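Local coordinates for protein acetaldehyde dehydrogenase (Acetylating) (Geobacillus thermoglucosidasius, PDB 5J78) that interconverts acetyl-CoA and acetaldehyde, with NAD(H) as redox partner, as a member of the aldehyde dehydrogenase family, at residues A[392-397]-A[439-444]; A[397-402]-A[419-424]; A[415-420]-A[452-457]. All coordinates share one frame; numbering follows the deposited sequence.

Interaction 1: residues A[392-397]-A[439-444]. With ACT (acetate ion), chain E.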
loop_
_atom_site.group_PDB
_atom_site.type_symbol
_atom_site.label_atom_id
_atom_site.label_comp_id
_atom_site.label_asym_id
_atom_site.label_seq_id
_atom_site.Cartn_x
_atom_site.Cartn_y
_atom_site.Cartn_z
ATOM N N LEU A 392 0.726 -29.162 1.887
ATOM C CA LEU A 392 -0.400 -29.306 2.823
ATOM C C LEU A 392 -1.775 -29.082 2.187
ATOM O O LEU A 392 -1.997 -28.128 1.439
ATOM C CB LEU A 392 -0.241 -28.352 4.008
ATOM C CG LEU A 392 0.850 -28.741 5.019
ATOM C CD1 LEU A 392 1.132 -27.565 5.947
ATOM C CD2 LEU A 392 0.476 -29.974 5.806
ATOM N N GLY A 393 -2.693 -29.980 2.516
ATOM C CA GLY A 393 -4.062 -29.903 2.052
ATOM C C GLY A 393 -4.265 -30.483 0.668
ATOM O O GLY A 393 -5.399 -30.582 0.227
ATOM N N HIS A 394 -3.196 -30.886 -0.023
ATOM C CA HIS A 394 -3.360 -31.253 -1.433
ATOM C C HIS A 394 -3.714 -32.727 -1.609
ATOM O O HIS A 394 -4.901 -33.077 -1.557
ATOM C CB HIS A 394 -2.113 -30.869 -2.219
ATOM C CG HIS A 394 -2.359 -30.728 -3.683
ATOM N ND1 HIS A 394 -2.737 -31.788 -4.475
ATOM C CD2 HIS A 394 -2.319 -29.645 -4.494
ATOM C CE1 HIS A 394 -2.884 -31.376 -5.719
ATOM N NE2 HIS A 394 -2.640 -30.078 -5.759
ATOM N N THR A 395 -2.705 -33.587 -1.786
ATOM C CA THR A 395 -2.929 -34.999 -2.094
ATOM C C THR A 395 -1.896 -35.899 -1.431
ATOM O O THR A 395 -0.738 -35.521 -1.299
ATOM C CB THR A 395 -2.886 -35.230 -3.605
ATOM O OG1 THR A 395 -3.788 -34.329 -4.239
ATOM C CG2 THR A 395 -3.290 -36.649 -3.975
ATOM N N VAL A 396 -2.345 -37.067 -0.976
ATOM C CA VAL A 396 -1.447 -38.160 -0.602
ATOM C C VAL A 396 -1.881 -39.455 -1.283
ATOM O O VAL A 396 -3.007 -39.563 -1.789
ATOM C CB VAL A 396 -1.406 -38.411 0.935
ATOM C CG1 VAL A 396 -0.782 -37.240 1.669
ATOM C CG2 VAL A 396 -2.779 -38.694 1.466
ATOM N N GLY A 397 -0.985 -40.440 -1.286
ATOM C CA GLY A 397 -1.295 -41.762 -1.798
ATOM C C GLY A 397 -0.823 -42.892 -0.896
ATOM O O GLY A 397 0.104 -42.736 -0.087
ATOM N N LEU A 439 -9.414 -29.532 -12.610
ATOM C CA LEU A 439 -8.012 -29.112 -12.632
ATOM C C LEU A 439 -7.751 -27.938 -11.679
ATOM O O LEU A 439 -6.743 -27.243 -11.794
ATOM C CB LEU A 439 -7.606 -28.762 -14.082
ATOM C CG LEU A 439 -7.643 -29.999 -14.989
ATOM C CD1 LEU A 439 -7.427 -29.691 -16.467
ATOM C CD2 LEU A 439 -6.626 -31.012 -14.525
ATOM N N THR A 440 -8.664 -27.729 -10.734
ATOM C CA THR A 440 -8.495 -26.717 -9.700
ATOM C C THR A 440 -8.786 -27.402 -8.393
ATOM O O THR A 440 -9.946 -27.572 -7.997
ATOM C CB THR A 440 -9.411 -25.520 -9.909
ATOM O OG1 THR A 440 -9.005 -24.841 -11.100
ATOM C CG2 THR A 440 -9.368 -24.545 -8.696
ATOM N N LEU A 441 -7.716 -27.816 -7.740
ATOM C CA LEU A 441 -7.806 -28.669 -6.566
ATOM C C LEU A 441 -7.594 -27.811 -5.328
ATOM O O LEU A 441 -6.491 -27.354 -5.066
ATOM C CB LEU A 441 -6.779 -29.798 -6.652
ATOM C CG LEU A 441 -7.216 -31.074 -7.385
ATOM C CD1 LEU A 441 -7.844 -30.740 -8.701
ATOM C CD2 LEU A 441 -6.053 -32.075 -7.588
ATOM N N GLY A 442 -8.666 -27.547 -4.596
ATOM C CA GLY A 442 -8.559 -26.695 -3.423
ATOM C C GLY A 442 -7.886 -27.438 -2.281
ATOM O O GLY A 442 -8.117 -28.632 -2.096
ATOM N N CYS A 443 -7.047 -26.741 -1.524
ATOM C CA CYS A 443 -6.281 -27.386 -0.451
ATOM C C CYS A 443 -6.786 -27.037 0.945
ATOM O O CYS A 443 -6.081 -27.227 1.938
ATOM C CB CYS A 443 -4.806 -27.017 -0.576
ATOM S SG CYS A 443 -4.061 -27.770 -2.091
ATOM N N GLY A 444 -8.012 -26.529 1.011
ATOM C CA GLY A 444 -8.624 -26.163 2.279
ATOM C C GLY A 444 -7.879 -25.092 3.066
ATOM O O GLY A 444 -6.930 -24.469 2.573
HETATM C C ACT E . -3.765 -30.301 -9.812
HETATM O O ACT E . -3.739 -29.519 -8.844
HETATM O OXT ACT E . -3.196 -31.406 -9.631
HETATM C CH3 ACT E . -4.443 -29.928 -11.098
#
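Gly393, His394, Leu441 and Cys443 form a buried van der Waals and sulfur-aromatic contact, in which the residues leading into strand 395-399 lie against the irregular loop 439-444. The backbones come nearest at Gly393 and Cys443. Gly393 CA is 3.4 Å from Cys443 O and Cys443 CA is 3.4 Å from Gly393 O, a reciprocal pair of CA-H...O contacts. A side chain on Gly393 would run into Cys443 O, so this approach depends on the bare alpha carbon, as does the positive phi of 83°.

The His394 imidazole carries most of the side-chain contact. With chi1 at -159°, its CG is turned away from the backbone N, and the ring extends toward the loop. Cys443 SG touches the CD2 side, 3.5 Å from His394 CD2; the sulfur is 55° off the ring normal, so its approach is oblique. On the CE1 side, the carbon between the two nitrogens, the ring meets Leu441, His394 CE1 being 3.7 Å from Leu441 CD2. Both nitrogens have partners: His394 ND1 shares a 2.8 Å hydrogen bond with Thr395 OG1, while His394 NE2 gives a weak one of 3.3 Å to O of an acetate, probably from the crystallisation liquor, lying at the ring edge. The Thr395 bond is likely to limit rotation of the ring.

Around this core, Gly393 pairs through its backbone with Pro414 and Gly416, and Thr395 packs on Val244 of strand 244-248. At the start of 439-444, Leu439 rests on Ser145 and Phe149 of helix 143-156.

Interaction 2: residues A[397-402]-A[419-424]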
loop_
_atom_site.group_PDB
_atom_site.type_symbol
_atom_site.label_atom_id
_atom_site.label_comp_id
_atom_site.label_asym_id
_atom_site.label_seq_id
_atom_site.Cartn_x
_atom_site.Cartn_y
_atom_site.Cartn_z
ATOM N N GLY A 397 -0.985 -40.440 -1.286
ATOM C CA GLY A 397 -1.295 -41.762 -1.798
ATOM C C GLY A 397 -0.823 -42.892 -0.896
ATOM O O GLY A 397 0.104 -42.736 -0.087
ATOM N N ILE A 398 -1.476 -44.039 -1.039
ATOM C CA ILE A 398 -1.013 -45.271 -0.405
ATOM C C ILE A 398 -1.358 -46.467 -1.288
ATOM O O ILE A 398 -2.445 -46.513 -1.872
ATOM C CB ILE A 398 -1.634 -45.467 1.013
ATOM C CG1 ILE A 398 -1.295 -46.856 1.561
ATOM C CG2 ILE A 398 -3.160 -45.271 0.975
ATOM C CD1 ILE A 398 -1.658 -47.059 3.033
ATOM N N HIS A 399 -0.422 -47.419 -1.385
ATOM C CA HIS A 399 -0.667 -48.702 -2.052
ATOM C C HIS A 399 -0.633 -49.839 -1.049
ATOM O O HIS A 399 0.375 -50.045 -0.371
ATOM C CB HIS A 399 0.360 -48.941 -3.152
ATOM C CG HIS A 399 0.226 -47.987 -4.291
ATOM N ND1 HIS A 399 -0.615 -48.221 -5.360
ATOM C CD2 HIS A 399 0.786 -46.779 -4.508
ATOM C CE1 HIS A 399 -0.543 -47.203 -6.201
ATOM N NE2 HIS A 399 0.298 -46.313 -5.703
ATOM N N ALA A 400 -1.726 -50.595 -0.977
ATOM C CA ALA A 400 -1.877 -51.578 0.088
ATOM C C ALA A 400 -3.091 -52.459 -0.147
ATOM O O ALA A 400 -4.040 -52.040 -0.788
ATOM C CB ALA A 400 -1.980 -50.867 1.439
ATOM N N GLU A 401 -3.051 -53.698 0.346
ATOM C CA GLU A 401 -4.226 -54.571 0.292
ATOM C C GLU A 401 -4.785 -54.848 1.690
ATOM O O GLU A 401 -5.859 -55.429 1.844
ATOM C CB GLU A 401 -3.875 -55.878 -0.421
ATOM C CG GLU A 401 -3.452 -55.679 -1.882
ATOM C CD GLU A 401 -4.534 -55.019 -2.733
ATOM O OE1 GLU A 401 -5.730 -55.133 -2.383
ATOM O OE2 GLU A 401 -4.188 -54.380 -3.752
ATOM N N ASP A 402 -4.053 -54.408 2.701
ATOM C CA ASP A 402 -4.470 -54.544 4.086
ATOM C C ASP A 402 -5.408 -53.387 4.438
ATOM O O ASP A 402 -4.952 -52.266 4.661
ATOM C CB ASP A 402 -3.236 -54.564 5.001
ATOM C CG ASP A 402 -3.569 -54.919 6.440
ATOM O OD1 ASP A 402 -4.687 -54.615 6.900
ATOM O OD2 ASP A 402 -2.691 -55.489 7.122
ATOM N N VAL A 419 -5.600 -40.761 -1.930
ATOM C CA VAL A 419 -5.771 -41.693 -3.054
ATOM C C VAL A 419 -5.275 -43.090 -2.671
ATOM O O VAL A 419 -4.141 -43.247 -2.240
ATOM C CB VAL A 419 -5.010 -41.188 -4.322
ATOM C CG1 VAL A 419 -5.158 -42.153 -5.482
ATOM C CG2 VAL A 419 -5.527 -39.815 -4.743
ATOM N N VAL A 420 -6.134 -44.094 -2.829
ATOM C CA VAL A 420 -5.783 -45.474 -2.499
ATOM C C VAL A 420 -5.702 -46.324 -3.770
ATOM O O VAL A 420 -6.658 -46.401 -4.565
ATOM C CB VAL A 420 -6.810 -46.114 -1.522
ATOM C CG1 VAL A 420 -6.350 -47.505 -1.093
ATOM C CG2 VAL A 420 -6.985 -45.228 -0.297
ATOM N N ASN A 421 -4.550 -46.957 -3.944
ATOM C CA ASN A 421 -4.334 -47.906 -5.041
ATOM C C ASN A 421 -4.689 -47.314 -6.391
ATOM O O ASN A 421 -5.489 -47.878 -7.147
ATOM C CB ASN A 421 -5.137 -49.187 -4.803
ATOM C CG ASN A 421 -4.602 -49.999 -3.620
ATOM O OD1 ASN A 421 -3.435 -49.878 -3.250
ATOM N ND2 ASN A 421 -5.459 -50.826 -3.025
ATOM N N ALA A 422 -4.105 -46.150 -6.660
ATOM C CA ALA A 422 -4.209 -45.495 -7.954
ATOM C C ALA A 422 -3.056 -44.520 -8.100
ATOM O O ALA A 422 -2.361 -44.202 -7.129
ATOM C CB ALA A 422 -5.559 -44.780 -8.111
ATOM N N GLY A 423 -2.824 -44.054 -9.317
ATOM C CA GLY A 423 -1.805 -43.042 -9.513
ATOM C C GLY A 423 -2.363 -41.747 -8.962
ATOM O O GLY A 423 -3.554 -41.455 -9.119
ATOM N N THR A 424 -1.526 -40.956 -8.309
ATOM C CA THR A 424 -2.049 -39.796 -7.619
ATOM C C THR A 424 -2.374 -38.674 -8.598
ATOM O O THR A 424 -3.274 -37.868 -8.330
ATOM C CB THR A 424 -1.082 -39.310 -6.538
ATOM O OG1 THR A 424 0.207 -39.044 -7.104
ATOM C CG2 THR A 424 -0.966 -40.371 -5.440
HETATM O O HOH W 1 0.220 -43.606 -6.507
HETATM O O HOH W 2 -1.792 -50.864 -5.744
#
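The beta-alpha-beta unit of strand 395-399, helix 403-410 and strand 415-420 brings Ile398 into parallel register with Val420, and this contact pairs its two strands up to their C-terminal ends. Ile398 bonds through both its backbone N and O: Ile398 N gives to Val419 O at 3.0 Å, and Ile398 O receives Asn421 N at 3.0 Å. On one face Ile398 and Val420 lie side by side, their CG2 methyls 4.0 Å apart; on the other, Thr424 CG2 lies 3.9 Å from Gly397 CA. Thr424 OG1 bonds Ala274 O, next to Cys273, which is 3-sulfinoalanine here.

At Asn421 the chain has left the strand, and its side chain carries the pairing on. CB starts away from the neighbouring segment, but chi1 of -69° sets CG beside the backbone N and brings the amide back to Ala400. Asn421 OD1 accepts Ala400 N at 2.9 Å on an in-plane lone pair, while Asn421 ND2 gives to Ala400 O at 2.9 Å, the acceptor 2° out of the amide plane. The His399 ring runs past this amide in the opposite direction, its plane 34° away. One water joins His399 NE2 to Ala422 O, and another joins His399 ND1 to Asn421 OD1, the latter bond weak.

Donor and acceptor of one amide thus satisfy both backbone groups of Ala400, fixing the flip of the Asn421 amide and its position.

Interaction 3: residues A[415-420]-A[452-457]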
loop_
_atom_site.group_PDB
_atom_site.type_symbol
_atom_site.label_atom_id
_atom_site.label_comp_id
_atom_site.label_asym_id
_atom_site.label_seq_id
_atom_site.Cartn_x
_atom_site.Cartn_y
_atom_site.Cartn_z
ATOM N N ALA A 415 -4.819 -33.830 3.709
ATOM C CA ALA A 415 -4.906 -33.742 2.266
ATOM C C ALA A 415 -6.366 -33.881 1.876
ATOM O O ALA A 415 -7.074 -34.724 2.419
ATOM C CB ALA A 415 -4.031 -34.851 1.588
ATOM N N GLY A 416 -6.827 -33.053 0.943
ATOM C CA GLY A 416 -8.197 -33.150 0.485
ATOM C C GLY A 416 -8.491 -34.375 -0.374
ATOM O O GLY A 416 -9.643 -34.838 -0.454
ATOM N N ARG A 417 -7.453 -34.873 -1.039
ATOM C CA ARG A 417 -7.537 -36.075 -1.874
ATOM C C ARG A 417 -6.604 -37.133 -1.299
ATOM O O ARG A 417 -5.402 -36.946 -1.327
ATOM C CB ARG A 417 -7.133 -35.775 -3.328
ATOM C CG ARG A 417 -8.162 -34.962 -4.156
ATOM C CD ARG A 417 -7.516 -33.764 -4.782
ATOM N NE ARG A 417 -6.977 -32.910 -3.729
ATOM C CZ ARG A 417 -7.612 -31.869 -3.198
ATOM N NH1 ARG A 417 -8.799 -31.468 -3.663
ATOM N NH2 ARG A 417 -7.035 -31.196 -2.220
ATOM N N ILE A 418 -7.162 -38.234 -0.797
ATOM C CA ILE A 418 -6.388 -39.297 -0.171
ATOM C C ILE A 418 -6.576 -40.539 -1.053
ATOM O O ILE A 418 -7.590 -41.236 -0.986
ATOM C CB ILE A 418 -6.814 -39.534 1.289
ATOM C CG1 ILE A 418 -6.551 -38.273 2.129
ATOM C CG2 ILE A 418 -6.014 -40.680 1.913
ATOM C CD1 ILE A 418 -7.181 -38.280 3.529
ATOM N N VAL A 419 -5.600 -40.761 -1.930
ATOM C CA VAL A 419 -5.771 -41.693 -3.054
ATOM C C VAL A 419 -5.275 -43.090 -2.671
ATOM O O VAL A 419 -4.141 -43.247 -2.240
ATOM C CB VAL A 419 -5.010 -41.188 -4.322
ATOM C CG1 VAL A 419 -5.158 -42.153 -5.482
ATOM C CG2 VAL A 419 -5.527 -39.815 -4.743
ATOM N N VAL A 420 -6.134 -44.094 -2.829
ATOM C CA VAL A 420 -5.783 -45.474 -2.499
ATOM C C VAL A 420 -5.702 -46.324 -3.770
ATOM O O VAL A 420 -6.658 -46.401 -4.565
ATOM C CB VAL A 420 -6.810 -46.114 -1.522
ATOM C CG1 VAL A 420 -6.350 -47.505 -1.093
ATOM C CG2 VAL A 420 -6.985 -45.228 -0.297
ATOM N N SER A 452 -11.568 -27.429 0.183
ATOM C CA SER A 452 -10.710 -28.590 -0.088
ATOM C C SER A 452 -11.279 -29.418 -1.221
ATOM O O SER A 452 -10.725 -30.458 -1.565
ATOM C CB SER A 452 -10.569 -29.478 1.149
ATOM O OG SER A 452 -11.852 -29.915 1.570
ATOM N N ASP A 453 -12.407 -28.973 -1.769
ATOM C CA ASP A 453 -13.044 -29.646 -2.891
ATOM C C ASP A 453 -12.241 -29.540 -4.170
ATOM O O ASP A 453 -11.498 -28.581 -4.371
ATOM C CB ASP A 453 -14.416 -29.042 -3.182
ATOM C CG ASP A 453 -15.390 -29.198 -2.043
ATOM O OD1 ASP A 453 -15.111 -29.958 -1.079
ATOM O OD2 ASP A 453 -16.462 -28.557 -2.142
ATOM N N ASN A 454 -12.447 -30.515 -5.046
ATOM C CA ASN A 454 -12.193 -30.339 -6.461
ATOM C C ASN A 454 -13.268 -29.363 -6.935
ATOM O O ASN A 454 -14.468 -29.648 -6.846
ATOM C CB ASN A 454 -12.261 -31.673 -7.229
ATOM C CG ASN A 454 -11.029 -32.545 -7.018
ATOM O OD1 ASN A 454 -10.369 -32.461 -5.989
ATOM N ND2 ASN A 454 -10.708 -33.382 -8.014
ATOM N N VAL A 455 -12.834 -28.200 -7.409
ATOM C CA VAL A 455 -13.744 -27.158 -7.845
ATOM C C VAL A 455 -14.467 -27.588 -9.106
ATOM O O VAL A 455 -13.852 -28.137 -10.020
ATOM C CB VAL A 455 -12.992 -25.832 -8.093
ATOM C CG1 VAL A 455 -13.919 -24.773 -8.708
ATOM C CG2 VAL A 455 -12.380 -25.336 -6.788
ATOM N N THR A 456 -15.766 -27.311 -9.150
ATOM C CA THR A 456 -16.618 -27.790 -10.224
ATOM C C THR A 456 -17.810 -26.821 -10.361
ATOM O O THR A 456 -17.784 -25.707 -9.799
ATOM C CB THR A 456 -17.052 -29.280 -9.974
ATOM O OG1 THR A 456 -17.876 -29.740 -11.046
ATOM C CG2 THR A 456 -17.801 -29.447 -8.659
ATOM N N VAL A 457 -18.821 -27.191 -11.144
ATOM C CA VAL A 457 -19.905 -26.245 -11.489
ATOM C C VAL A 457 -20.711 -25.695 -10.267
ATOM O O VAL A 457 -21.190 -24.558 -10.287
ATOM C CB VAL A 457 -20.884 -26.902 -12.489
ATOM C CG1 VAL A 457 -21.620 -28.078 -11.851
ATOM C CG2 VAL A 457 -21.859 -25.891 -13.054
HETATM O O HOH W 3 -11.475 -33.089 -1.297
#
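Arg417 points one guanidinium nitrogen at the side-chain oxygen of Asn454, the two flat groups only 17° from coplanar. Arg417 NH1 donates to Asn454 OD1 at 3.0 Å with an N-H...O angle of 164°, and the oxygen sits at the guanidinium edge, 5° out of its plane. The bends at chi2 and chi3 fold the arginine chain so that Arg417 CD also touches Asn454 OD1, at 3.4 Å. From an oblique direction Ser452 O takes a second, weak bond from Arg417 NH1, again 3.0 Å long.

The remaining donors turn elsewhere: Arg417 NH2 bonds Gly442 O and His394 O, and Asn454 ND2 is held by Lys436 O and Gly428 O, which fixes the amide with its oxygen toward the arginine. A leucine in place of Arg417 would probably leave Asn454 OD1 and Ser452 O without their NH1 donor and Gly442 O without NH2, and the loop with one tie fewer to the strand.

Asp453 forms a salt bridge with Arg465 of the second subunit. Strand 415-420, outermost in this chain's parallel sheet, pairs in a parallel ladder with a strand of that subunit, the intersubunit sheet characteristic of aldehyde dehydrogenase dimers.

In the fold
Followed from the N terminus, the chain first runs through strand 395-399, whose beginning serves interaction 1 and whose end serves interaction 2, with Gly397 common to both. It passes back through helix 403-410 and runs along strand 415-420, parallel to the first, where 419-424 closes interaction 2, the shortest loop. That loop lies wholly within the span of interaction 1, which closes only at 439-444. Interaction 3 starts from 415-420 and closes beyond interaction 1 at 452-457, so these two cross; their centres are about 6 Å apart. Interactions 1 and 3 tie the sheet edge to the long loop ahead of strand 461-468, while interaction 2 joins the two strands; interactions 2 and 3 border the second subunit.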